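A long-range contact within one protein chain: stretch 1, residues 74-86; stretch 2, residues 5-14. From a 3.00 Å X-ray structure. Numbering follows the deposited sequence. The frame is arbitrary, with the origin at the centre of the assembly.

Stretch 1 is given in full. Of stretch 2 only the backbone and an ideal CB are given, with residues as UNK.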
# COMPACT_ATOMS: atom_id res chain seq x y z
N LYS A 74 3.48 -26.38 22.01
CA LYS A 74 3.42 -27.77 22.40
C LYS A 74 2.79 -28.61 21.29
O LYS A 74 3.10 -29.80 21.16
CB LYS A 74 2.64 -27.91 23.72
CG LYS A 74 3.04 -29.15 24.50
CD LYS A 74 2.44 -29.18 25.90
CE LYS A 74 3.05 -28.14 26.83
NZ LYS A 74 2.58 -28.40 28.22
N THR A 75 1.94 -27.99 20.48
CA THR A 75 1.29 -28.70 19.38
C THR A 75 2.32 -29.05 18.30
O THR A 75 2.32 -30.15 17.74
CB THR A 75 0.19 -27.85 18.75
OG1 THR A 75 -0.82 -27.59 19.74
CG2 THR A 75 -0.44 -28.57 17.56
N LEU A 76 3.19 -28.09 18.00
CA LEU A 76 4.23 -28.31 17.01
C LEU A 76 5.14 -29.44 17.48
O LEU A 76 5.38 -30.41 16.75
CB LEU A 76 5.05 -27.03 16.78
CG LEU A 76 4.42 -25.89 15.99
CD1 LEU A 76 5.36 -24.69 15.93
CD2 LEU A 76 4.09 -26.37 14.59
N ILE A 77 5.65 -29.32 18.70
CA ILE A 77 6.53 -30.36 19.22
C ILE A 77 5.89 -31.72 18.99
O ILE A 77 6.51 -32.64 18.45
CB ILE A 77 6.82 -30.18 20.72
CG1 ILE A 77 7.28 -28.75 20.98
CG2 ILE A 77 7.90 -31.16 21.15
CD1 ILE A 77 7.67 -28.46 22.40
N ASN A 78 4.63 -31.84 19.38
CA ASN A 78 3.89 -33.07 19.20
C ASN A 78 3.94 -33.53 17.76
O ASN A 78 4.39 -34.64 17.46
CB ASN A 78 2.45 -32.85 19.62
CG ASN A 78 2.06 -33.73 20.76
OD1 ASN A 78 1.67 -34.88 20.56
ND2 ASN A 78 2.20 -33.20 21.98
N TRP A 79 3.46 -32.67 16.87
CA TRP A 79 3.45 -32.99 15.45
C TRP A 79 4.85 -33.44 15.03
O TRP A 79 5.00 -34.34 14.21
CB TRP A 79 3.03 -31.75 14.64
CG TRP A 79 2.86 -32.02 13.18
CD1 TRP A 79 1.73 -32.44 12.55
CD2 TRP A 79 3.88 -31.96 12.17
NE1 TRP A 79 1.98 -32.65 11.21
CE2 TRP A 79 3.30 -32.36 10.96
CE3 TRP A 79 5.24 -31.60 12.19
CZ2 TRP A 79 4.03 -32.42 9.76
CZ3 TRP A 79 5.96 -31.66 11.00
CH2 TRP A 79 5.35 -32.07 9.81
N MSE A 80 5.88 -32.83 15.61
CA MSE A 80 7.25 -33.19 15.24
C MSE A 80 7.77 -34.49 15.84
O MSE A 80 8.54 -35.22 15.20
CB MSE A 80 8.21 -32.06 15.57
CG MSE A 80 8.06 -30.85 14.67
SE MSE A 80 9.52 -29.63 14.89
CE MSE A 80 8.84 -28.52 16.31
N GLU A 81 7.39 -34.76 17.08
CA GLU A 81 7.83 -36.00 17.72
C GLU A 81 7.14 -37.12 16.96
O GLU A 81 7.74 -38.14 16.66
CB GLU A 81 7.43 -36.01 19.20
CG GLU A 81 8.04 -34.88 20.00
CD GLU A 81 7.69 -34.95 21.47
OE1 GLU A 81 6.49 -35.14 21.79
OE2 GLU A 81 8.61 -34.80 22.32
N THR A 82 5.87 -36.90 16.61
CA THR A 82 5.11 -37.89 15.87
C THR A 82 5.78 -38.21 14.53
O THR A 82 5.58 -39.28 13.97
CB THR A 82 3.68 -37.40 15.58
OG1 THR A 82 3.02 -37.10 16.81
CG2 THR A 82 2.90 -38.47 14.83
N LYS A 83 6.57 -37.27 14.02
CA LYS A 83 7.26 -37.50 12.76
C LYS A 83 8.61 -38.15 13.03
O LYS A 83 9.38 -38.41 12.11
CB LYS A 83 7.45 -36.18 12.01
CG LYS A 83 6.18 -35.67 11.36
CD LYS A 83 5.70 -36.64 10.30
CE LYS A 83 4.44 -36.14 9.62
NZ LYS A 83 3.37 -35.87 10.60
N GLU A 84 8.88 -38.40 14.31
CA GLU A 84 10.12 -39.04 14.70
C GLU A 84 11.34 -38.16 14.46
O GLU A 84 12.40 -38.66 14.08
CB GLU A 84 10.31 -40.35 13.93
CG GLU A 84 9.26 -41.42 14.18
CD GLU A 84 9.35 -42.55 13.17
OE1 GLU A 84 10.43 -43.18 13.10
OE2 GLU A 84 8.35 -42.80 12.46
N ILE A 85 11.19 -36.86 14.64
CA ILE A 85 12.34 -35.99 14.46
C ILE A 85 13.09 -36.01 15.79
O ILE A 85 12.51 -35.73 16.83
CB ILE A 85 11.91 -34.54 14.16
CG1 ILE A 85 11.06 -34.48 12.89
CG2 ILE A 85 13.13 -33.66 14.01
CD1 ILE A 85 10.49 -33.11 12.59
N PRO A 86 14.38 -36.39 15.78
CA PRO A 86 15.17 -36.43 17.02
C PRO A 86 14.81 -35.22 17.87
O PRO A 86 14.65 -34.13 17.33
CB PRO A 86 16.60 -36.38 16.51
CG PRO A 86 16.51 -37.16 15.24
CD PRO A 86 15.22 -36.66 14.61
N UNK A 5 9.55 -35.84 2.86
CA UNK A 5 8.14 -36.05 3.16
C UNK A 5 7.62 -35.18 4.30
O UNK A 5 6.54 -34.60 4.19
CB UNK A 5 7.91 -37.52 3.50
N UNK A 6 8.40 -35.10 5.38
CA UNK A 6 8.04 -34.30 6.55
C UNK A 6 7.83 -32.86 6.13
O UNK A 6 6.86 -32.21 6.54
CB UNK A 6 9.12 -34.39 7.63
N UNK A 7 8.73 -32.35 5.30
CA UNK A 7 8.63 -30.98 4.82
C UNK A 7 7.32 -30.80 4.08
O UNK A 7 6.60 -29.82 4.29
CB UNK A 7 9.81 -30.62 3.92
N UNK A 8 7.01 -31.76 3.21
CA UNK A 8 5.79 -31.71 2.42
C UNK A 8 4.55 -31.66 3.31
O UNK A 8 3.61 -30.91 3.06
CB UNK A 8 5.72 -32.92 1.48
N UNK A 9 4.57 -32.49 4.35
CA UNK A 9 3.48 -32.58 5.31
C UNK A 9 3.29 -31.25 6.03
O UNK A 9 2.18 -30.72 6.11
CB UNK A 9 3.74 -33.70 6.32
N UNK A 10 4.38 -30.72 6.56
CA UNK A 10 4.36 -29.45 7.27
C UNK A 10 3.80 -28.39 6.34
O UNK A 10 2.97 -27.57 6.73
CB UNK A 10 5.76 -29.07 7.77
N UNK A 11 4.26 -28.42 5.10
CA UNK A 11 3.81 -27.47 4.10
C UNK A 11 2.29 -27.54 3.93
O UNK A 11 1.61 -26.53 4.04
CB UNK A 11 4.51 -27.73 2.77
N UNK A 12 1.77 -28.74 3.68
CA UNK A 12 0.33 -28.91 3.50
C UNK A 12 -0.50 -28.61 4.74
O UNK A 12 -1.66 -28.21 4.64
CB UNK A 12 0.04 -30.34 3.05
N UNK A 13 0.11 -28.79 5.91
CA UNK A 13 -0.57 -28.52 7.18
C UNK A 13 -0.71 -27.01 7.39
O UNK A 13 -1.80 -26.54 7.69
CB UNK A 13 0.19 -29.15 8.35
N UNK A 14 0.37 -26.25 7.22
CA UNK A 14 0.28 -24.80 7.39
C UNK A 14 -0.65 -24.19 6.35
O UNK A 14 -1.37 -23.23 6.64
CB UNK A 14 1.67 -24.16 7.30

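Residues 5-14 form one helical run that crosses helix 74-82 at 146°, nearly antiparallel, with the axes 11.8 Å apart at closest approach. Stretch 1 already fills part of this gap with the indole of Trp-79.

At position 5 the CA-to-CB bond points sideways and no atom of stretch 1 lies within 5.5 Å of the ideal CB, so almost any helix-compatible residue would do; it is Glu-5, which makes no contact here.

Position 6 also starts sideways, but its ideal CB is 4.9 Å from both Lys-83 CD and Trp-79 CH2, and 5.3 Å from Ile-85 CD1. This apolar surrounding suits a medium-sized aliphatic chain such as leucine, isoleucine, valine or methionine. The residue is Ile-6 (chi1 m, chi2 t). Its CG2 packs 3.8 Å from Trp-79 CH2, while CD1 reaches 3.9 Å from both Ile-85 CG1 and Lys-83 CB, so the chain spans from the tryptophan to the loop beyond the helix.

Positions 7 and 8 find nothing of stretch 1 near their ideal CB atoms, and the contact leaves their choice open; they are Ile-7, directed away, and Leu-8, whose end leads away.

Position 9 points toward stretch 1, but its ideal CB is already 3.7 Å from Trp-79 CZ2 and 4.2 Å from Lys-83 CE. Space is short, favouring a small residue such as serine or alanine; glycine would fit but suits a helix less well. In Ser-9, OG lies at the edge of the indole, 3.0 Å from Trp-79 CZ2, and 3.7 Å from Lys-83 CE, without a hydrogen bond to stretch 1.

At position 10 the ideal CB stands 3.7 Å from Trp-79 CH2, so a small residue again fits readily. Ala-10 meets that ring atom with its CB at the same distance, helping to form the hole occupied by Trp-79 together with Ile-6, Ser-9 and position 13.

Positions 11 and 12 lack neighbours in stretch 1, and polar residues are easily accommodated. Lys-11 points away; Asn-12 turns back on its own helix, ND2 donating to Leu-8 O at 2.9 Å.

Position 13 points toward stretch 1, its ideal CB 4.9 Å from Trp-79 NE1, with Thr-75 and Leu-76 farther along. A long apolar or aromatic chain could cover this surface. Trp-13 (chi1 t) lays its six-membered ring against the five-membered ring of Trp-79 in an offset stack, centroids 4.1 Å apart and planes at 20°; its CZ3 also packs 3.8 Å from Leu-76 CD2.

Position 14 is sideways and unconstrained near CB; the selenomethionine Met-14 only approaches the contact with its end.

Stretch 2 (5-14) EIILSAKNWM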
# COMPACT_ATOMS: atom_id res chain seq x y z
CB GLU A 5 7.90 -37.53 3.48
CG GLU A 5 7.26 -38.30 2.32
CD GLU A 5 6.01 -37.60 1.78
OE1 GLU A 5 5.33 -36.89 2.56
OE2 GLU A 5 5.70 -37.79 0.58
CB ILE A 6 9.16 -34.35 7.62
CG1 ILE A 6 9.34 -35.77 8.13
CG2 ILE A 6 8.80 -33.43 8.79
CD1 ILE A 6 10.29 -35.88 9.31
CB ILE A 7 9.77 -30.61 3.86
CG1 ILE A 7 11.10 -30.63 4.60
CG2 ILE A 7 9.51 -29.24 3.27
CD1 ILE A 7 11.20 -29.63 5.72
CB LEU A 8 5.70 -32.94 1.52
CG LEU A 8 4.84 -32.71 0.29
CD1 LEU A 8 5.71 -32.04 -0.77
CD2 LEU A 8 4.30 -34.04 -0.22
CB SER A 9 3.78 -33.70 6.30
OG SER A 9 2.82 -33.76 7.34
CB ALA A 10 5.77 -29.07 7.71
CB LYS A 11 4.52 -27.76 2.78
CG LYS A 11 4.63 -26.60 1.81
CD LYS A 11 5.72 -26.92 0.79
CE LYS A 11 5.31 -26.57 -0.63
NZ LYS A 11 6.10 -27.40 -1.60
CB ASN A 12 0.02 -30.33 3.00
CG ASN A 12 0.28 -30.48 1.50
OD1 ASN A 12 -0.51 -30.00 0.67
ND2 ASN A 12 1.38 -31.12 1.15
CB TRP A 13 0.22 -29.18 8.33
CG TRP A 13 -0.36 -28.95 9.69
CD1 TRP A 13 -1.67 -28.79 10.01
CD2 TRP A 13 0.36 -28.88 10.94
NE1 TRP A 13 -1.82 -28.62 11.36
CE2 TRP A 13 -0.58 -28.67 11.96
CE3 TRP A 13 1.72 -28.97 11.28
CZ2 TRP A 13 -0.23 -28.54 13.31
CZ3 TRP A 13 2.08 -28.85 12.62
CH2 TRP A 13 1.11 -28.64 13.62
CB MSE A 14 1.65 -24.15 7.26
CG MSE A 14 2.64 -24.51 8.34
SE MSE A 14 1.94 -24.22 10.10
CE MSE A 14 2.40 -22.36 10.35
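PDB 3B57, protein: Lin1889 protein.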